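Local coordinates for protein acyl-coenzyme A oxidase 3 (Yarrowia lipolytica, PDB 5YS9) that oxidises acyl-CoA substrates to trans-2-enoyl-CoA with molecular oxygen, releasing hydrogen peroxide, in an FAD-dependent step of peroxisomal fatty acid beta-oxidation, at residues 230-234 and 244-248; 313-318 and 362-366; 359-363 and 633-637. All blocks are in the same frame, centred on the assembly; numbering follows the deposited sequence.

In the fold
Contact 1 belongs to the β-domain, whereas contacts 2 and 3 lie in the helical part of the chain. The Leu233 side chain of contact 1 is about 11 Å from a bound FAD, near the cofactor but too far to touch it. Centre to centre, contact 1 is 39 Å from contact 2 and 46 Å from contact 3. Contacts 2 and 3, by contrast, are neighbours with centres 8 Å apart. They share Thr362 and Tyr363 on helix 349-385, and Phe637 of contact 3 packs against Phe314 and Gln318 of contact 2. Together they join helices 300-330 and 349-385 to the segment 633-637, far along the chain.

Contact 1. Residues 230-234 and 244-248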
loop_
_atom_site.group_PDB
_atom_site.type_symbol
_atom_site.label_atom_id
_atom_site.label_comp_id
_atom_site.label_asym_id
_atom_site.label_seq_id
_atom_site.Cartn_x
_atom_site.Cartn_y
_atom_site.Cartn_z
ATOM N N VAL A 230 18.686 -19.899 26.560
ATOM C CA VAL A 230 17.623 -20.842 26.204
ATOM C C VAL A 230 16.729 -20.968 27.421
ATOM O O VAL A 230 17.198 -21.318 28.501
ATOM C CB VAL A 230 18.122 -22.250 25.776
ATOM C CG1 VAL A 230 16.960 -23.059 25.221
ATOM C CG2 VAL A 230 19.196 -22.150 24.717
ATOM N N VAL A 231 15.442 -20.698 27.239
ATOM C CA VAL A 231 14.477 -20.852 28.317
ATOM C C VAL A 231 13.397 -21.753 27.841
ATOM O O VAL A 231 12.744 -21.493 26.829
ATOM C CB VAL A 231 13.806 -19.509 28.705
ATOM C CG1 VAL A 231 12.843 -19.723 29.887
ATOM C CG2 VAL A 231 14.850 -18.429 28.972
ATOM N N GLN A 232 13.127 -22.777 28.602
ATOM C CA GLN A 232 12.044 -23.670 28.258
ATOM C C GLN A 232 10.714 -23.000 28.601
ATOM O O GLN A 232 10.517 -22.574 29.740
ATOM C CB GLN A 232 12.210 -24.980 29.017
ATOM C CG GLN A 232 11.327 -26.081 28.477
ATOM C CD GLN A 232 11.562 -27.403 29.151
ATOM O OE1 GLN A 232 12.649 -27.677 29.725
ATOM N NE2 GLN A 232 10.543 -28.235 29.101
ATOM N N LEU A 233 9.826 -22.909 27.609
ATOM C CA LEU A 233 8.527 -22.254 27.751
ATOM C C LEU A 233 7.427 -23.197 28.184
ATOM O O LEU A 233 6.560 -22.824 28.966
ATOM C CB LEU A 233 8.089 -21.668 26.432
ATOM C CG LEU A 233 8.866 -20.503 25.879
ATOM C CD1 LEU A 233 8.231 -20.028 24.575
ATOM C CD2 LEU A 233 8.924 -19.396 26.881
ATOM N N ARG A 234 7.451 -24.416 27.673
ATOM C CA ARG A 234 6.425 -25.396 27.986
ATOM C C ARG A 234 7.014 -26.730 28.423
ATOM O O ARG A 234 8.078 -27.149 27.976
ATOM C CB ARG A 234 5.498 -25.639 26.775
ATOM C CG ARG A 234 4.773 -24.413 26.251
ATOM C CD ARG A 234 3.961 -24.750 24.994
ATOM N NE ARG A 234 2.823 -23.859 24.823
ATOM C CZ ARG A 234 2.808 -22.717 24.144
ATOM N NH1 ARG A 234 3.895 -22.252 23.523
ATOM N NH2 ARG A 234 1.668 -22.027 24.100
ATOM N N GLY A 244 6.347 -19.571 36.132
ATOM C CA GLY A 244 6.879 -18.206 35.915
ATOM C C GLY A 244 6.805 -17.694 34.489
ATOM O O GLY A 244 7.212 -16.560 34.244
ATOM N N ILE A 245 6.264 -18.512 33.575
ATOM C CA ILE A 245 6.129 -18.190 32.160
ATOM C C ILE A 245 4.670 -17.831 31.904
ATOM O O ILE A 245 3.779 -18.619 32.196
ATOM C CB ILE A 245 6.450 -19.399 31.257
ATOM C CG1 ILE A 245 7.898 -19.892 31.499
ATOM C CG2 ILE A 245 6.189 -19.068 29.770
ATOM C CD1 ILE A 245 8.966 -19.009 30.902
ATOM N N ALA A 246 4.441 -16.625 31.402
ATOM C CA ALA A 246 3.152 -16.241 30.933
ATOM C C ALA A 246 3.309 -15.958 29.447
ATOM O O ALA A 246 4.274 -15.324 29.019
ATOM C CB ALA A 246 2.680 -15.014 31.673
ATOM N N LEU A 247 2.356 -16.418 28.662
ATOM C CA LEU A 247 2.305 -16.062 27.265
ATOM C C LEU A 247 0.895 -16.247 26.679
ATOM O O LEU A 247 0.027 -16.841 27.315
ATOM C CB LEU A 247 3.320 -16.906 26.504
ATOM C CG LEU A 247 3.101 -18.406 26.514
ATOM C CD1 LEU A 247 1.982 -18.869 25.597
ATOM C CD2 LEU A 247 4.454 -18.982 26.097
ATOM N N GLY A 248 0.667 -15.617 25.537
ATOM C CA GLY A 248 -0.619 -15.614 24.886
ATOM C C GLY A 248 -0.549 -15.252 23.425
ATOM O O GLY A 248 0.438 -14.732 22.969
#
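Leu233 and Ile245 bring the two backbones nearest each other, at 6.5 Å between CA atoms, where the end of strand 222-232 faces the start of strand 245-249 in the β-domain of the acyl-CoA dehydrogenase fold. These strands pair with other neighbours, 210-219 and 262-272 respectively, so the contact is made by side chains across the domain interior. Ile245 fills the centre. With CG1 beside the backbone N (chi1 -59°), CG2 stands anti to it and lies 4.0 Å from Leu233 CD2, and the two side chains cross nearly at right angles. The other branch carries CD1 to 4.1 Å from Val231 CG1, the two side chains running past one another in opposite senses. Leu233 also reaches the next inward-pointing residue, its CD1 being 4.2 Å from Leu247 CD2. Beyond it, the extended chain of Arg234 turns its guanidinium across Leu247. That group is held by the carbonyls of Ala204, Ala205 and Ala208 and by Pro672 O of the second subunit, so the buried guanidinium has several carbonyl partners beside its contact with Leu247. Its NH2 approaches Leu247 CD1 obliquely, at 3.5 Å.

Contact 2. Residues 313-318 and 362-366; sequences SFFVSQ and TYAMK
Phe314 and Lys366 carry the largest share of this interface between helices 300-330 and 349-385, which run antiparallel here at 158° with their axes 8.6 Å apart. The main interaction is a CH-pi contact: Lys366 CB sits over one face of the Phe314 ring, 3.9 Å from its centroid. The lysine leaves its helix with CG anti to the backbone N (chi1 -165°) and then bends at chi2, which lays the methylenes along the ring and puts CD 3.6 Å from Phe314 CD2. Its ammonium group travels on past the aromatic to a salt bridge with Asp370 and a hydrogen bond to Leu45 O, so the aliphatic part packs while the charge is met beyond the interface. At the edge of the same ring, near its plane, Phe314 CD1 approaches Thr362 O at 3.4 Å, which probably suits the weakly positive rim of the ring.

Smaller van der Waals contacts adjoin it. Met365 extends toward the facing helix until its SD is 4.0 Å from Ser313 CB, and Ser317 CB meets Thr362 CB at 3.8 Å. The backbones come nearest at Phe314 and Thr362, whose CA atoms are 5.6 Å apart.

The serine hydrogen bonds stay within helix 300-330. Ser317 OG donates to Ser313 O at 2.8 Å, and that oxygen also accepts the Ser317 backbone N-H from the opposite face of its carbonyl plane. The serine hydroxyl is thereby turned back onto its own helix. Helix 391-428 touches Ser313, Ser317 and Met365. The pair belongs to the antiparallel helical bundle of the C-α1 domain, with helix 38-46 of the N-terminal region against Phe314, as in acyl-CoA oxidases and dehydrogenases.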
loop_
_atom_site.group_PDB
_atom_site.type_symbol
_atom_site.label_atom_id
_atom_site.label_comp_id
_atom_site.label_asym_id
_atom_site.label_seq_id
_atom_site.Cartn_x
_atom_site.Cartn_y
_atom_site.Cartn_z
ATOM N N SER A 313 12.277 -10.184 -2.639
ATOM C CA SER A 313 11.598 -9.084 -3.302
ATOM C C SER A 313 11.412 -9.430 -4.789
ATOM O O SER A 313 10.348 -9.125 -5.419
ATOM C CB SER A 313 12.326 -7.752 -3.108
ATOM O OG SER A 313 12.346 -7.365 -1.736
ATOM N N PHE A 314 12.423 -10.091 -5.337
ATOM C CA PHE A 314 12.322 -10.585 -6.686
ATOM C C PHE A 314 11.255 -11.656 -6.826
ATOM O O PHE A 314 10.346 -11.557 -7.668
ATOM C CB PHE A 314 13.670 -11.138 -7.176
ATOM C CG PHE A 314 13.536 -12.017 -8.375
ATOM C CD1 PHE A 314 13.258 -11.464 -9.603
ATOM C CD2 PHE A 314 13.606 -13.407 -8.251
ATOM C CE1 PHE A 314 13.117 -12.261 -10.726
ATOM C CE2 PHE A 314 13.450 -14.225 -9.371
ATOM C CZ PHE A 314 13.214 -13.643 -10.613
ATOM N N PHE A 315 11.413 -12.693 -6.018
ATOM C CA PHE A 315 10.540 -13.824 -6.035
ATOM C C PHE A 315 9.048 -13.500 -5.924
ATOM O O PHE A 315 8.250 -14.152 -6.579
ATOM C CB PHE A 315 10.948 -14.807 -4.937
ATOM C CG PHE A 315 12.142 -15.652 -5.296
ATOM C CD1 PHE A 315 12.120 -16.469 -6.437
ATOM C CD2 PHE A 315 13.294 -15.635 -4.510
ATOM C CE1 PHE A 315 13.209 -17.268 -6.751
ATOM C CE2 PHE A 315 14.404 -16.417 -4.830
ATOM C CZ PHE A 315 14.360 -17.233 -5.943
ATOM N N VAL A 316 8.676 -12.512 -5.106
ATOM C CA VAL A 316 7.289 -12.067 -5.015
ATOM C C VAL A 316 6.915 -11.160 -6.179
ATOM O O VAL A 316 5.868 -11.336 -6.760
ATOM C CB VAL A 316 6.958 -11.395 -3.654
ATOM C CG1 VAL A 316 5.506 -10.876 -3.588
ATOM C CG2 VAL A 316 7.143 -12.412 -2.566
ATOM N N SER A 317 7.738 -10.171 -6.478
ATOM C CA SER A 317 7.399 -9.199 -7.501
ATOM C C SER A 317 7.069 -9.800 -8.872
ATOM O O SER A 317 6.129 -9.338 -9.518
ATOM C CB SER A 317 8.515 -8.163 -7.671
ATOM O OG SER A 317 8.573 -7.324 -6.543
ATOM N N GLN A 318 7.857 -10.788 -9.298
ATOM C CA GLN A 318 7.700 -11.431 -10.596
ATOM C C GLN A 318 6.289 -12.019 -10.825
ATOM O O GLN A 318 5.781 -12.100 -11.969
ATOM C CB GLN A 318 8.756 -12.527 -10.773
ATOM C CG GLN A 318 8.676 -13.634 -9.728
ATOM C CD GLN A 318 9.613 -14.813 -9.970
ATOM O OE1 GLN A 318 10.263 -14.917 -10.980
ATOM N NE2 GLN A 318 9.647 -15.712 -9.026
ATOM N N THR A 362 12.067 -5.401 -11.311
ATOM C CA THR A 362 12.106 -6.733 -10.733
ATOM C C THR A 362 13.306 -7.554 -11.182
ATOM O O THR A 362 13.912 -8.212 -10.379
ATOM C CB THR A 362 10.742 -7.478 -10.730
ATOM O OG1 THR A 362 10.899 -8.819 -11.187
ATOM C CG2 THR A 362 9.717 -6.763 -11.544
ATOM N N TYR A 363 13.676 -7.459 -12.448
ATOM C CA TYR A 363 14.870 -8.129 -12.944
ATOM C C TYR A 363 16.086 -7.584 -12.226
ATOM O O TYR A 363 16.984 -8.323 -11.868
ATOM C CB TYR A 363 15.053 -7.866 -14.432
ATOM C CG TYR A 363 14.448 -8.878 -15.367
ATOM C CD1 TYR A 363 13.087 -9.126 -15.366
ATOM C CD2 TYR A 363 15.232 -9.566 -16.274
ATOM C CE1 TYR A 363 12.532 -10.042 -16.226
ATOM C CE2 TYR A 363 14.679 -10.478 -17.137
ATOM C CZ TYR A 363 13.331 -10.711 -17.107
ATOM O OH TYR A 363 12.784 -11.618 -17.966
ATOM N N ALA A 364 16.097 -6.273 -12.038
ATOM C CA ALA A 364 17.174 -5.558 -11.382
ATOM C C ALA A 364 17.353 -5.973 -9.934
ATOM O O ALA A 364 18.464 -6.068 -9.441
ATOM C CB ALA A 364 16.943 -4.065 -11.475
ATOM N N MET A 365 16.250 -6.192 -9.244
ATOM C CA MET A 365 16.312 -6.695 -7.895
ATOM C C MET A 365 17.096 -8.001 -7.882
ATOM O O MET A 365 18.041 -8.140 -7.123
ATOM C CB MET A 365 14.939 -6.911 -7.309
ATOM C CG MET A 365 14.258 -5.658 -6.772
ATOM S SD MET A 365 12.486 -5.971 -6.659
ATOM C CE MET A 365 12.127 -4.573 -5.687
ATOM N N LYS A 366 16.742 -8.949 -8.732
ATOM C CA LYS A 366 17.507 -10.202 -8.751
ATOM C C LYS A 366 19.042 -9.992 -9.028
ATOM O O LYS A 366 19.877 -10.576 -8.352
ATOM C CB LYS A 366 16.864 -11.213 -9.730
ATOM C CG LYS A 366 17.317 -12.662 -9.611
ATOM C CD LYS A 366 17.188 -13.229 -8.176
ATOM C CE LYS A 366 17.366 -14.758 -8.131
ATOM N NZ LYS A 366 18.616 -15.146 -8.868
#

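Contact 3. Residues 359-363 and 633-637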
loop_
_atom_site.group_PDB
_atom_site.type_symbol
_atom_site.label_atom_id
_atom_site.label_comp_id
_atom_site.label_asym_id
_atom_site.label_seq_id
_atom_site.Cartn_x
_atom_site.Cartn_y
_atom_site.Cartn_z
ATOM N N LEU A 359 8.696 -4.098 -14.282
ATOM C CA LEU A 359 9.224 -5.339 -14.847
ATOM C C LEU A 359 10.738 -5.224 -14.915
ATOM O O LEU A 359 11.424 -6.150 -14.589
ATOM C CB LEU A 359 8.635 -5.631 -16.245
ATOM C CG LEU A 359 9.316 -6.777 -17.015
ATOM C CD1 LEU A 359 8.935 -8.114 -16.407
ATOM C CD2 LEU A 359 9.078 -6.775 -18.539
ATOM N N ALA A 360 11.241 -4.089 -15.349
ATOM C CA ALA A 360 12.666 -3.862 -15.361
ATOM C C ALA A 360 13.224 -3.859 -13.947
ATOM O O ALA A 360 14.255 -4.436 -13.688
ATOM C CB ALA A 360 12.973 -2.566 -16.072
ATOM N N PHE A 361 12.503 -3.237 -13.032
ATOM C CA PHE A 361 12.910 -3.151 -11.649
ATOM C C PHE A 361 13.010 -4.524 -11.016
ATOM O O PHE A 361 13.904 -4.777 -10.244
ATOM C CB PHE A 361 11.900 -2.312 -10.881
ATOM C CG PHE A 361 12.492 -1.488 -9.791
ATOM C CD1 PHE A 361 13.404 -2.022 -8.921
ATOM C CD2 PHE A 361 12.116 -0.180 -9.631
ATOM C CE1 PHE A 361 13.937 -1.266 -7.918
ATOM C CE2 PHE A 361 12.637 0.583 -8.628
ATOM C CZ PHE A 361 13.555 0.043 -7.776
ATOM N N THR A 362 12.067 -5.401 -11.311
ATOM C CA THR A 362 12.106 -6.733 -10.733
ATOM C C THR A 362 13.306 -7.554 -11.182
ATOM O O THR A 362 13.912 -8.212 -10.379
ATOM C CB THR A 362 10.742 -7.478 -10.730
ATOM O OG1 THR A 362 10.899 -8.819 -11.187
ATOM C CG2 THR A 362 9.717 -6.763 -11.544
ATOM N N TYR A 363 13.676 -7.459 -12.448
ATOM C CA TYR A 363 14.870 -8.129 -12.944
ATOM C C TYR A 363 16.086 -7.584 -12.226
ATOM O O TYR A 363 16.984 -8.323 -11.868
ATOM C CB TYR A 363 15.053 -7.866 -14.432
ATOM C CG TYR A 363 14.448 -8.878 -15.367
ATOM C CD1 TYR A 363 13.087 -9.126 -15.366
ATOM C CD2 TYR A 363 15.232 -9.566 -16.274
ATOM C CE1 TYR A 363 12.532 -10.042 -16.226
ATOM C CE2 TYR A 363 14.679 -10.478 -17.137
ATOM C CZ TYR A 363 13.331 -10.711 -17.107
ATOM O OH TYR A 363 12.784 -11.618 -17.966
ATOM N N TYR A 633 9.804 -11.750 -21.602
ATOM C CA TYR A 633 10.349 -11.358 -20.316
ATOM C C TYR A 633 9.591 -12.014 -19.132
ATOM O O TYR A 633 10.215 -12.419 -18.148
ATOM C CB TYR A 633 10.270 -9.853 -20.164
ATOM C CG TYR A 633 11.167 -9.025 -21.063
ATOM C CD1 TYR A 633 12.546 -9.147 -20.998
ATOM C CD2 TYR A 633 10.635 -8.050 -21.904
ATOM C CE1 TYR A 633 13.386 -8.350 -21.773
ATOM C CE2 TYR A 633 11.456 -7.251 -22.665
ATOM C CZ TYR A 633 12.838 -7.422 -22.596
ATOM O OH TYR A 633 13.660 -6.643 -23.338
ATOM N N THR A 634 8.259 -12.103 -19.239
ATOM C CA THR A 634 7.398 -12.611 -18.145
ATOM C C THR A 634 7.353 -14.130 -18.111
ATOM O O THR A 634 7.389 -14.724 -17.025
ATOM C CB THR A 634 5.983 -12.062 -18.238
ATOM O OG1 THR A 634 5.528 -12.207 -19.578
ATOM C CG2 THR A 634 5.980 -10.626 -17.917
ATOM N N ASP A 635 7.306 -14.756 -19.289
ATOM C CA ASP A 635 7.395 -16.226 -19.368
ATOM C C ASP A 635 8.734 -16.714 -18.914
ATOM O O ASP A 635 8.793 -17.857 -18.455
ATOM C CB ASP A 635 7.152 -16.777 -20.775
ATOM C CG ASP A 635 5.682 -16.750 -21.182
ATOM O OD1 ASP A 635 4.760 -16.590 -20.328
ATOM O OD2 ASP A 635 5.452 -16.900 -22.389
ATOM N N ALA A 636 9.785 -15.870 -19.032
ATOM C CA ALA A 636 11.129 -16.221 -18.522
ATOM C C ALA A 636 11.222 -16.573 -17.022
ATOM O O ALA A 636 12.137 -17.358 -16.622
ATOM C CB ALA A 636 12.142 -15.149 -18.858
ATOM N N PHE A 637 10.290 -16.044 -16.208
ATOM C CA PHE A 637 10.241 -16.397 -14.772
ATOM C C PHE A 637 9.875 -17.866 -14.530
ATOM O O PHE A 637 10.179 -18.399 -13.486
ATOM C CB PHE A 637 9.250 -15.553 -14.029
ATOM C CG PHE A 637 9.484 -14.072 -14.121
ATOM C CD1 PHE A 637 10.687 -13.501 -13.703
ATOM C CD2 PHE A 637 8.453 -13.223 -14.528
ATOM C CE1 PHE A 637 10.860 -12.102 -13.754
ATOM C CE2 PHE A 637 8.612 -11.832 -14.563
ATOM C CZ PHE A 637 9.820 -11.270 -14.191
#
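Tyr363 reaches from helix 349-385 to donate its phenolic hydrogen to the backbone of segment 633-637, with OH 2.7 Å from Tyr633 O. The bond lies in the carbonyl plane and uses a lone pair, the C=O...donor angle being 116°; the acceptor is also close to the plane of the donor ring. The bond anchors the phenol end, and with the acceptor near the ring plane and Phe637 against CE1 it helps to set the ring's turn. A chi1 of -92° swings the side chain round toward the facing segment, although its first bond does not aim there.

Packing is tightest around this phenol. Tyr363 CE1 comes 3.6 Å from Phe637 CZ, the two rings meeting obliquely with their planes at 57°. Leu359 wedges between the two aromatic residues of the opposite segment: its CD2 branch abuts Tyr633 CB at 3.7 Å, while CD1 rests 4.0 Å from Phe637 CZ. Thr362 adds its OG1 beside the same end of the Phe637 ring. Ala636 CB lies 3.7 Å from Tyr363 OH.

The packing thins toward Thr634, whose CG2 meets Leu359 CD1 at 4.2 Å, while its hydroxyl bonds back to Val630 O. Asp635 leaves the backbone directed away from the facing helix; partly exposed, its carboxylate forms salt bridges with Arg31 and Arg326.

Helices 38-46 and 579-596 both touch Tyr363 and Tyr633, and Phe637 also packs on helix 300-330. A tyrosine-to-backbone bond and packed aromatic rings thus join helix 349-385 to the end of helix 630-635, linking the C-α1 domain to the C-terminal helical region of the acyl-CoA oxidase fold.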